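Local atomic coordinates of Rho guanyl nucleotide exchange factor (Rom2), putative (Aspergillus fumigatus Af293, PDB entry 5O51), a protein that probably acts as a guanine-nucleotide exchange factor for Rho-type GTPases, and is represented here by its CNH domain, a seven-bladed beta-propeller. Residues 14-19 with 41-46; 196-201 with 231-236; 248-253 with 257-262. One frame throughout, in Å; residues are numbered along the deposited sequence.

Contact 1 (14-19 with 41-46)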
loop_
_atom_site.group_PDB
_atom_site.type_symbol
_atom_site.label_atom_id
_atom_site.label_comp_id
_atom_site.label_asym_id
_atom_site.label_seq_id
_atom_site.Cartn_x
_atom_site.Cartn_y
_atom_site.Cartn_z
ATOM N N ASN A 14 23.462 -3.727 1.773
ATOM C CA ASN A 14 24.750 -3.027 1.484
ATOM C C ASN A 14 24.653 -1.667 0.843
ATOM O O ASN A 14 25.522 -0.847 1.075
ATOM C CB ASN A 14 25.642 -3.894 0.605
ATOM C CG ASN A 14 26.210 -5.077 1.356
ATOM O OD1 ASN A 14 26.005 -6.223 0.952
ATOM N ND2 ASN A 14 26.933 -4.815 2.448
ATOM N N PHE A 15 23.586 -1.422 0.066
ATOM C CA PHE A 15 23.568 -0.344 -0.883
ATOM C C PHE A 15 22.862 0.909 -0.349
ATOM O O PHE A 15 23.325 2.010 -0.607
ATOM C CB PHE A 15 22.936 -0.844 -2.173
ATOM C CG PHE A 15 22.936 0.178 -3.323
ATOM C CD1 PHE A 15 24.062 0.387 -4.099
ATOM C CD2 PHE A 15 21.784 0.886 -3.641
ATOM C CE1 PHE A 15 24.041 1.301 -5.164
ATOM C CE2 PHE A 15 21.783 1.803 -4.693
ATOM C CZ PHE A 15 22.905 1.988 -5.456
ATOM N N PHE A 16 21.735 0.755 0.357
ATOM C CA PHE A 16 20.920 1.908 0.822
ATOM C C PHE A 16 21.370 2.168 2.262
ATOM O O PHE A 16 21.708 1.209 3.010
ATOM C CB PHE A 16 19.413 1.596 0.735
ATOM C CG PHE A 16 18.916 1.418 -0.662
ATOM C CD1 PHE A 16 18.714 2.517 -1.498
ATOM C CD2 PHE A 16 18.645 0.120 -1.174
ATOM C CE1 PHE A 16 18.295 2.328 -2.838
ATOM C CE2 PHE A 16 18.226 -0.061 -2.464
ATOM C CZ PHE A 16 18.023 1.028 -3.305
ATOM N N THR A 17 21.408 3.438 2.643
ATOM C CA THR A 17 22.040 3.880 3.898
ATOM C C THR A 17 21.227 4.977 4.470
ATOM O O THR A 17 20.238 5.465 3.854
ATOM C CB THR A 17 23.555 4.331 3.782
ATOM O OG1 THR A 17 23.697 5.618 3.184
ATOM C CG2 THR A 17 24.430 3.344 3.008
ATOM N N SER A 18 21.663 5.402 5.663
ATOM C CA SER A 18 21.153 6.609 6.289
ATOM C C SER A 18 21.208 7.847 5.344
ATOM O O SER A 18 20.430 8.768 5.496
ATOM C CB SER A 18 21.902 6.906 7.629
ATOM O OG SER A 18 23.328 7.002 7.432
ATOM N N ALA A 19 22.097 7.879 4.353
ATOM C CA ALA A 19 22.028 9.010 3.378
ATOM C C ALA A 19 20.668 9.084 2.633
ATOM O O ALA A 19 20.175 10.167 2.340
ATOM C CB ALA A 19 23.208 8.978 2.377
ATOM N N GLY A 41 16.243 9.463 -6.125
ATOM C CA GLY A 41 16.152 8.747 -7.411
ATOM C C GLY A 41 15.389 7.406 -7.321
ATOM O O GLY A 41 14.985 7.014 -6.258
ATOM N N ILE A 42 15.197 6.771 -8.477
ATOM C CA ILE A 42 14.594 5.450 -8.669
ATOM C C ILE A 42 15.693 4.521 -9.200
ATOM O O ILE A 42 16.490 4.875 -10.142
ATOM C CB ILE A 42 13.393 5.564 -9.594
ATOM C CG1 ILE A 42 12.312 6.426 -8.942
ATOM C CG2 ILE A 42 12.745 4.187 -9.908
ATOM C CD1 ILE A 42 11.204 6.812 -9.889
ATOM N N PHE A 43 15.761 3.329 -8.599
ATOM C CA PHE A 43 16.782 2.300 -8.919
ATOM C C PHE A 43 16.090 0.982 -9.276
ATOM O O PHE A 43 14.933 0.716 -8.821
ATOM C CB PHE A 43 17.715 2.097 -7.739
ATOM C CG PHE A 43 18.506 3.348 -7.284
ATOM C CD1 PHE A 43 17.945 4.285 -6.408
ATOM C CD2 PHE A 43 19.832 3.549 -7.710
ATOM C CE1 PHE A 43 18.668 5.426 -6.024
ATOM C CE2 PHE A 43 20.573 4.664 -7.313
ATOM C CZ PHE A 43 19.993 5.598 -6.435
ATOM N N ILE A 44 16.784 0.139 -10.050
ATOM C CA ILE A 44 16.316 -1.242 -10.372
ATOM C C ILE A 44 17.410 -2.235 -10.112
ATOM O O ILE A 44 18.593 -1.945 -10.367
ATOM C CB ILE A 44 15.775 -1.350 -11.804
ATOM C CG1 ILE A 44 15.223 -2.733 -12.119
ATOM C CG2 ILE A 44 16.796 -1.019 -12.898
ATOM C CD1 ILE A 44 14.196 -2.689 -13.233
ATOM N N SER A 45 17.052 -3.393 -9.526
ATOM C CA SER A 45 17.959 -4.546 -9.390
ATOM C C SER A 45 17.180 -5.816 -9.798
ATOM O O SER A 45 15.969 -5.780 -9.973
ATOM C CB SER A 45 18.464 -4.765 -7.937
ATOM O OG SER A 45 17.372 -5.137 -7.101
ATOM N N GLU A 46 17.910 -6.912 -9.867
ATOM C CA GLU A 46 17.385 -8.262 -10.116
ATOM C C GLU A 46 17.051 -8.840 -8.773
ATOM O O GLU A 46 17.861 -8.759 -7.833
ATOM C CB GLU A 46 18.439 -9.201 -10.743
ATOM C CG GLU A 46 19.043 -8.721 -12.053
ATOM C CD GLU A 46 18.216 -9.066 -13.273
ATOM O OE1 GLU A 46 17.682 -10.203 -13.350
ATOM O OE2 GLU A 46 18.124 -8.204 -14.176
#
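Three phenyl rings, F15 and F16 from one segment and F43 from the other, meet through edges and faces. F15 CE2 lies over one face of F43, and F16 comes from the same side, its nearest atom CE1 approaching obliquely. F15 presents the edge formed by CE2 and CZ, with CE2 3.9 Å above the F43 plane and displaced toward the rim; CE2 comes within 4.0 Å of F43 CD2. This is a T-shaped pair with ring centroids 5.6 Å apart and planes at 78°. F16 forms a second edge-to-face pair with F43, the two ring planes at 83° and F16 CE1 reaching to 4.1 Å from F43 CD1. The two neighbours also meet each other: F15 CD2 stands 3.7 Å above the centre of the F16 face, while F16 CE1 lies in the plane of the F15 ring at its edge. In F15, chi1 of -176° extends the ring away from the backbone N, in the direction of the strand, and leaves it beside F43.

The wider setting is a seven-bladed propeller. Strand 8-12 joins the sheet that holds the chain's last strands, the Velcro closure by which a propeller completes its ring, and 14-19 leads from there into the next blade. F43 sits on the third strand of that blade, 41-46, so the cluster bridges the closing blade and its neighbour. Backbone hydrogen bonds of F16 with D328 and of S18 with G326 hold the connection against the closing blade, and the F16 ring also meets Y36. Beyond the cluster, P56 touches both F15 and F43. Farther along, T17 OG1 accepts a hydrogen bond from A19 N at 3.0 Å, an ST turn that folds the chain locally.

Contact 2 (196-201 with 231-236)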
loop_
_atom_site.group_PDB
_atom_site.type_symbol
_atom_site.label_atom_id
_atom_site.label_comp_id
_atom_site.label_asym_id
_atom_site.label_seq_id
_atom_site.Cartn_x
_atom_site.Cartn_y
_atom_site.Cartn_z
ATOM N N ARG A 196 -13.741 8.984 10.180
ATOM C CA ARG A 196 -15.015 8.533 10.771
ATOM C C ARG A 196 -15.258 7.042 10.566
ATOM O O ARG A 196 -16.171 6.452 11.188
ATOM C CB ARG A 196 -16.188 9.305 10.158
ATOM C CG ARG A 196 -16.366 10.730 10.698
ATOM C CD ARG A 196 -17.679 11.337 10.210
ATOM N NE ARG A 196 -17.978 10.945 8.818
ATOM C CZ ARG A 196 -17.800 11.686 7.714
ATOM N NH1 ARG A 196 -17.326 12.934 7.754
ATOM N NH2 ARG A 196 -18.126 11.164 6.528
ATOM N N GLY A 197 -14.469 6.452 9.672
ATOM C CA GLY A 197 -14.491 5.023 9.381
ATOM C C GLY A 197 -14.342 4.752 7.894
ATOM O O GLY A 197 -14.076 5.642 7.052
ATOM N N PHE A 198 -14.545 3.504 7.557
ATOM C CA PHE A 198 -14.690 3.114 6.177
ATOM C C PHE A 198 -16.027 3.644 5.573
ATOM O O PHE A 198 -17.100 3.265 6.034
ATOM C CB PHE A 198 -14.607 1.590 6.122
ATOM C CG PHE A 198 -13.188 1.015 6.263
ATOM C CD1 PHE A 198 -12.180 1.344 5.353
ATOM C CD2 PHE A 198 -12.897 0.074 7.262
ATOM C CE1 PHE A 198 -10.923 0.769 5.472
ATOM C CE2 PHE A 198 -11.635 -0.527 7.368
ATOM C CZ PHE A 198 -10.653 -0.170 6.471
ATOM N N GLU A 199 -15.959 4.508 4.562
ATOM C CA GLU A 199 -17.163 5.029 3.904
ATOM C C GLU A 199 -17.167 4.604 2.433
ATOM O O GLU A 199 -16.242 4.884 1.669
ATOM C CB GLU A 199 -17.282 6.565 4.027
ATOM C CG GLU A 199 -17.108 7.149 5.447
ATOM C CD GLU A 199 -18.334 7.074 6.373
ATOM O OE1 GLU A 199 -19.488 7.025 5.888
ATOM O OE2 GLU A 199 -18.136 7.101 7.618
ATOM N N VAL A 200 -18.241 3.933 2.046
ATOM C CA VAL A 200 -18.386 3.361 0.709
ATOM C C VAL A 200 -18.978 4.406 -0.240
ATOM O O VAL A 200 -19.921 5.095 0.117
ATOM C CB VAL A 200 -19.264 2.115 0.793
ATOM C CG1 VAL A 200 -19.378 1.413 -0.550
ATOM C CG2 VAL A 200 -18.699 1.172 1.845
ATOM N N VAL A 201 -18.403 4.526 -1.438
ATOM C CA VAL A 201 -18.682 5.620 -2.391
ATOM C C VAL A 201 -18.878 5.029 -3.773
ATOM O O VAL A 201 -18.072 4.231 -4.246
ATOM C CB VAL A 201 -17.544 6.664 -2.401
ATOM C CG1 VAL A 201 -17.448 7.435 -3.721
ATOM C CG2 VAL A 201 -17.750 7.629 -1.245
ATOM N N ILE A 231 -7.195 1.203 7.814
ATOM C CA ILE A 231 -5.975 1.025 7.026
ATOM C C ILE A 231 -6.180 0.021 5.905
ATOM O O ILE A 231 -5.713 0.251 4.825
ATOM C CB ILE A 231 -4.839 0.546 7.927
ATOM C CG1 ILE A 231 -4.623 1.488 9.138
ATOM C CG2 ILE A 231 -3.615 0.281 7.106
ATOM C CD1 ILE A 231 -4.276 2.912 8.809
ATOM N N HIS A 232 -6.817 -1.113 6.165
ATOM C CA HIS A 232 -6.773 -2.195 5.179
ATOM C C HIS A 232 -7.981 -3.105 5.305
ATOM O O HIS A 232 -8.394 -3.451 6.439
ATOM C CB HIS A 232 -5.461 -3.002 5.327
ATOM C CG HIS A 232 -5.355 -4.193 4.439
ATOM N ND1 HIS A 232 -5.143 -4.088 3.079
ATOM C CD2 HIS A 232 -5.443 -5.522 4.705
ATOM C CE1 HIS A 232 -5.106 -5.296 2.546
ATOM N NE2 HIS A 232 -5.292 -6.183 3.509
ATOM N N ILE A 233 -8.440 -3.573 4.140
ATOM C CA ILE A 233 -9.610 -4.436 4.013
ATOM C C ILE A 233 -9.251 -5.645 3.187
ATOM O O ILE A 233 -8.650 -5.510 2.127
ATOM C CB ILE A 233 -10.747 -3.808 3.201
ATOM C CG1 ILE A 233 -11.166 -2.508 3.766
ATOM C CG2 ILE A 233 -11.977 -4.746 3.178
ATOM C CD1 ILE A 233 -12.078 -1.736 2.827
ATOM N N GLU A 234 -9.659 -6.816 3.636
ATOM C CA GLU A 234 -9.328 -8.053 2.945
ATOM C C GLU A 234 -10.548 -8.971 2.874
ATOM O O GLU A 234 -11.190 -9.248 3.890
ATOM C CB GLU A 234 -8.207 -8.738 3.709
ATOM C CG GLU A 234 -7.659 -9.973 3.022
ATOM C CD GLU A 234 -6.271 -9.843 2.382
ATOM O OE1 GLU A 234 -5.610 -8.757 2.342
ATOM O OE2 GLU A 234 -5.850 -10.912 1.903
ATOM N N ARG A 235 -10.828 -9.498 1.687
ATOM C CA ARG A 235 -11.929 -10.448 1.477
ATOM C C ARG A 235 -11.496 -11.828 1.939
ATOM O O ARG A 235 -10.401 -12.262 1.641
ATOM C CB ARG A 235 -12.280 -10.446 -0.001
ATOM C CG ARG A 235 -13.453 -11.327 -0.397
ATOM C CD ARG A 235 -14.165 -10.789 -1.648
ATOM N NE ARG A 235 -15.460 -11.429 -1.895
ATOM C CZ ARG A 235 -16.536 -11.336 -1.098
ATOM N NH1 ARG A 235 -16.520 -10.643 0.046
ATOM N NH2 ARG A 235 -17.655 -11.962 -1.432
ATOM N N MET A 236 -12.323 -12.528 2.705
ATOM C CA MET A 236 -12.087 -13.988 2.954
ATOM C C MET A 236 -13.418 -14.763 2.921
ATOM O O MET A 236 -14.250 -14.601 3.812
ATOM C CB MET A 236 -11.375 -14.218 4.286
ATOM C CG MET A 236 -10.272 -13.206 4.608
ATOM S SD MET A 236 -9.422 -13.570 6.144
ATOM C CE MET A 236 -8.663 -15.173 5.822
#
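Between F198 and I231 the two strands make their nearest CA approach, too far for backbone pairing. The axes of 197-201 and 231-236 come within 9.6 Å and run at 58° to each other, with no hydrogen bond between them. At the near end of the second strand, I231 and H232 both face N243 on the adjacent strand 239-244, a classic beta bulge.

F198 and I233 project toward each other from opposite directions and bridge the gap. The isoleucine lays its CG1 branch over one face of the phenyl ring: CG1 is 4.0 Å from the ring centroid and 28° off the normal, a CH-pi contact, and stands 3.6 Å from F198 CZ. Its terminal CD1 lies over the same face, nearer the rim, 3.8 Å from F198 CE1. In I233 chi1 of -56° sets CG1 beside the backbone N, leaving CG2 anti to the backbone N. The far end of the phenyl ring reaches the bulged backbone, where the H232 N lies at the ring edge, 4.0 Å from F198 CZ. H232 sends its CB away from the first strand. Its NE2 donates to E234 OE1 at 2.8 Å, almost in the imidazole plane and on the anti lone pair of the carboxylate, which probably restrains the rotation of both groups. L242, C191 and L211 also touch F198, and its ring meets that of Y244.

Here the third strand of one blade meets the innermost strand of the next, and such hydrophobic packing between the faces of successive blades is characteristic of beta-propellers.

Contact 3 (248-253 with 257-262)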
loop_
_atom_site.group_PDB
_atom_site.type_symbol
_atom_site.label_atom_id
_atom_site.label_comp_id
_atom_site.label_asym_id
_atom_site.label_seq_id
_atom_site.Cartn_x
_atom_site.Cartn_y
_atom_site.Cartn_z
ATOM N N SER A 248 -8.594 -5.185 14.860
ATOM C CA SER A 248 -9.066 -5.902 13.696
ATOM C C SER A 248 -10.257 -6.737 14.045
ATOM O O SER A 248 -10.310 -7.291 15.140
ATOM C CB SER A 248 -7.947 -6.754 13.053
ATOM O OG SER A 248 -7.023 -5.903 12.408
ATOM N N PHE A 249 -11.204 -6.854 13.085
ATOM C CA PHE A 249 -12.302 -7.790 13.235
ATOM C C PHE A 249 -12.992 -8.117 11.892
ATOM O O PHE A 249 -12.751 -7.483 10.842
ATOM C CB PHE A 249 -13.310 -7.207 14.220
ATOM C CG PHE A 249 -13.863 -5.891 13.767
ATOM C CD1 PHE A 249 -13.208 -4.724 14.054
ATOM C CD2 PHE A 249 -14.990 -5.861 12.964
ATOM C CE1 PHE A 249 -13.672 -3.521 13.566
ATOM C CE2 PHE A 249 -15.483 -4.674 12.506
ATOM C CZ PHE A 249 -14.838 -3.499 12.824
ATOM N N PHE A 250 -13.890 -9.100 11.935
ATOM C CA PHE A 250 -14.598 -9.529 10.692
ATOM C C PHE A 250 -16.012 -8.913 10.539
ATOM O O PHE A 250 -16.757 -8.777 11.542
ATOM C CB PHE A 250 -14.749 -11.027 10.700
ATOM C CG PHE A 250 -13.504 -11.769 10.530
ATOM C CD1 PHE A 250 -13.006 -12.015 9.258
ATOM C CD2 PHE A 250 -12.849 -12.321 11.636
ATOM C CE1 PHE A 250 -11.827 -12.699 9.092
ATOM C CE2 PHE A 250 -11.696 -13.035 11.463
ATOM C CZ PHE A 250 -11.173 -13.219 10.197
ATOM N N VAL A 251 -16.425 -8.626 9.307
ATOM C CA VAL A 251 -17.868 -8.340 9.001
ATOM C C VAL A 251 -18.382 -9.206 7.846
ATOM O O VAL A 251 -17.560 -9.873 7.158
ATOM C CB VAL A 251 -18.219 -6.879 8.700
ATOM C CG1 VAL A 251 -17.829 -5.976 9.849
ATOM C CG2 VAL A 251 -17.647 -6.399 7.391
ATOM N N ASN A 252 -19.718 -9.202 7.656
ATOM C CA ASN A 252 -20.367 -9.996 6.581
ATOM C C ASN A 252 -20.659 -9.365 5.201
ATOM O O ASN A 252 -20.885 -10.124 4.240
ATOM C CB ASN A 252 -21.680 -10.653 7.074
ATOM C CG ASN A 252 -22.801 -9.651 7.325
ATOM O OD1 ASN A 252 -22.730 -8.443 6.993
ATOM N ND2 ASN A 252 -23.839 -10.145 7.979
ATOM N N ARG A 253 -20.683 -8.037 5.081
ATOM C CA ARG A 253 -21.231 -7.368 3.844
ATOM C C ARG A 253 -22.674 -7.037 4.138
ATOM O O ARG A 253 -23.448 -7.918 4.426
ATOM C CB ARG A 253 -21.027 -8.131 2.496
ATOM C CG ARG A 253 -22.224 -8.321 1.574
ATOM C CD ARG A 253 -23.203 -9.397 2.043
ATOM N NE ARG A 253 -23.394 -10.520 1.119
ATOM C CZ ARG A 253 -24.318 -10.601 0.149
ATOM N NH1 ARG A 253 -25.176 -9.610 -0.107
ATOM N NH2 ARG A 253 -24.377 -11.700 -0.597
ATOM N N ARG A 257 -21.449 -7.543 12.042
ATOM C CA ARG A 257 -20.335 -8.290 12.645
ATOM C C ARG A 257 -20.430 -9.770 12.271
ATOM O O ARG A 257 -21.521 -10.310 12.142
ATOM C CB ARG A 257 -20.324 -8.128 14.157
ATOM C CG ARG A 257 -19.227 -8.855 14.918
ATOM C CD ARG A 257 -17.934 -8.072 14.839
ATOM N NE ARG A 257 -16.865 -8.597 15.703
ATOM C CZ ARG A 257 -16.656 -8.270 16.978
ATOM N NH1 ARG A 257 -17.465 -7.426 17.650
ATOM N NH2 ARG A 257 -15.614 -8.810 17.604
ATOM N N ALA A 258 -19.285 -10.406 12.097
ATOM C CA ALA A 258 -19.186 -11.853 11.990
ATOM C C ALA A 258 -18.099 -12.339 12.985
ATOM O O ALA A 258 -17.212 -11.579 13.349
ATOM C CB ALA A 258 -18.843 -12.253 10.540
ATOM N N ARG A 259 -18.167 -13.620 13.372
ATOM C CA ARG A 259 -17.410 -14.190 14.465
ATOM C C ARG A 259 -17.378 -13.154 15.598
ATOM O O ARG A 259 -16.326 -12.527 15.858
ATOM C CB ARG A 259 -16.000 -14.556 14.011
ATOM C CG ARG A 259 -15.913 -15.369 12.720
ATOM C CD ARG A 259 -14.486 -15.903 12.516
ATOM N NE ARG A 259 -14.130 -15.966 11.086
ATOM C CZ ARG A 259 -12.968 -16.401 10.585
ATOM N NH1 ARG A 259 -11.976 -16.846 11.375
ATOM N NH2 ARG A 259 -12.811 -16.406 9.266
ATOM N N PRO A 260 -18.532 -12.961 16.265
ATOM C CA PRO A 260 -18.711 -11.852 17.236
ATOM C C PRO A 260 -17.844 -11.971 18.465
ATOM O O PRO A 260 -17.630 -10.985 19.157
ATOM C CB PRO A 260 -20.213 -11.933 17.597
ATOM C CG PRO A 260 -20.578 -13.341 17.361
ATOM C CD PRO A 260 -19.661 -13.915 16.306
ATOM N N ASP A 261 -17.334 -13.171 18.748
ATOM C CA ASP A 261 -16.402 -13.346 19.840
ATOM C C ASP A 261 -14.912 -13.163 19.493
ATOM O O ASP A 261 -14.038 -13.281 20.382
ATOM C CB ASP A 261 -16.647 -14.703 20.491
ATOM C CG ASP A 261 -18.070 -14.800 21.093
ATOM O OD1 ASP A 261 -18.602 -13.789 21.675
ATOM O OD2 ASP A 261 -18.662 -15.892 20.960
ATOM N N TRP A 262 -14.642 -12.806 18.243
ATOM C CA TRP A 262 -13.264 -12.740 17.689
ATOM C C TRP A 262 -12.923 -11.309 17.532
ATOM O O TRP A 262 -13.637 -10.565 16.854
ATOM C CB TRP A 262 -13.186 -13.445 16.315
ATOM C CG TRP A 262 -11.796 -13.736 15.759
ATOM C CD1 TRP A 262 -11.141 -14.924 15.798
ATOM C CD2 TRP A 262 -10.928 -12.827 15.039
ATOM N NE1 TRP A 262 -9.960 -14.824 15.134
ATOM C CE2 TRP A 262 -9.803 -13.537 14.678
ATOM C CE3 TRP A 262 -11.017 -11.484 14.672
ATOM C CZ2 TRP A 262 -8.729 -12.949 14.008
ATOM C CZ3 TRP A 262 -9.950 -10.903 13.970
ATOM C CH2 TRP A 262 -8.829 -11.633 13.661
HETATM O O HOH W 1 -14.857 -10.529 14.601
#
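F250 carries the dense part of this contact, held between R259 and W262. The R259 guanidinium lies flat on one face of the phenyl ring, planes 10° apart and R259 CZ 4.0 Å from the ring centroid: a cation-pi stack. Salt bridges to E239 and E294 probably help to hold the arginine level. F250 also turns an edge to W262, its CE2 standing 3.5 Å above the centre of the indole face and 3.6 Å from W262 CE3.

In the propeller blade, 248-253 ends the third strand, and 257-262 forms part of the link that leads on to the outermost strand, 264-265. V251 and R257 form a single beta bridge. There A258 N donates to F250 O at 3.1 Å along a nearly straight 170° line, although the donor stands well above the carbonyl plane. A type I turn from R259 to W262 then reverses the chain. R257, bent at chi2 (80°), reaches back to the end of the turn: its NH2 donates in the guanidinium plane to W262 O at 2.7 Å, and its NE donates to a water that also accepts from F250 N.

Toward solvent, where the turn is exposed at P260 and D261, the packing thins. N252 offers little more than its backbone N to the A258 methyl group, 4.3 Å from A258 CB, with its OD1 taken by W256 N.

Overall arrangement
Contact 1 lies on the opposite side of the chain's centre from contacts 2 and 3, its centre 33 Å from that of contact 2 and 41 Å from that of contact 3. Contacts 2 and 3 are neighbours that share one blade, 2 reaching its innermost strand and 3 its outer part; M236 SD packs 3.9 Å from F250 CE1 where they touch. Contacts 1 and 2 join successive blades through nonpolar groups and carry no hydrogen bond between their segments, although 1 is buried and purely aromatic whereas 2 is partly buried and pairs a ring with an aliphatic branch. Contact 3, farthest from the centre, stays within a blade and adds arginines, backbone bonding and water.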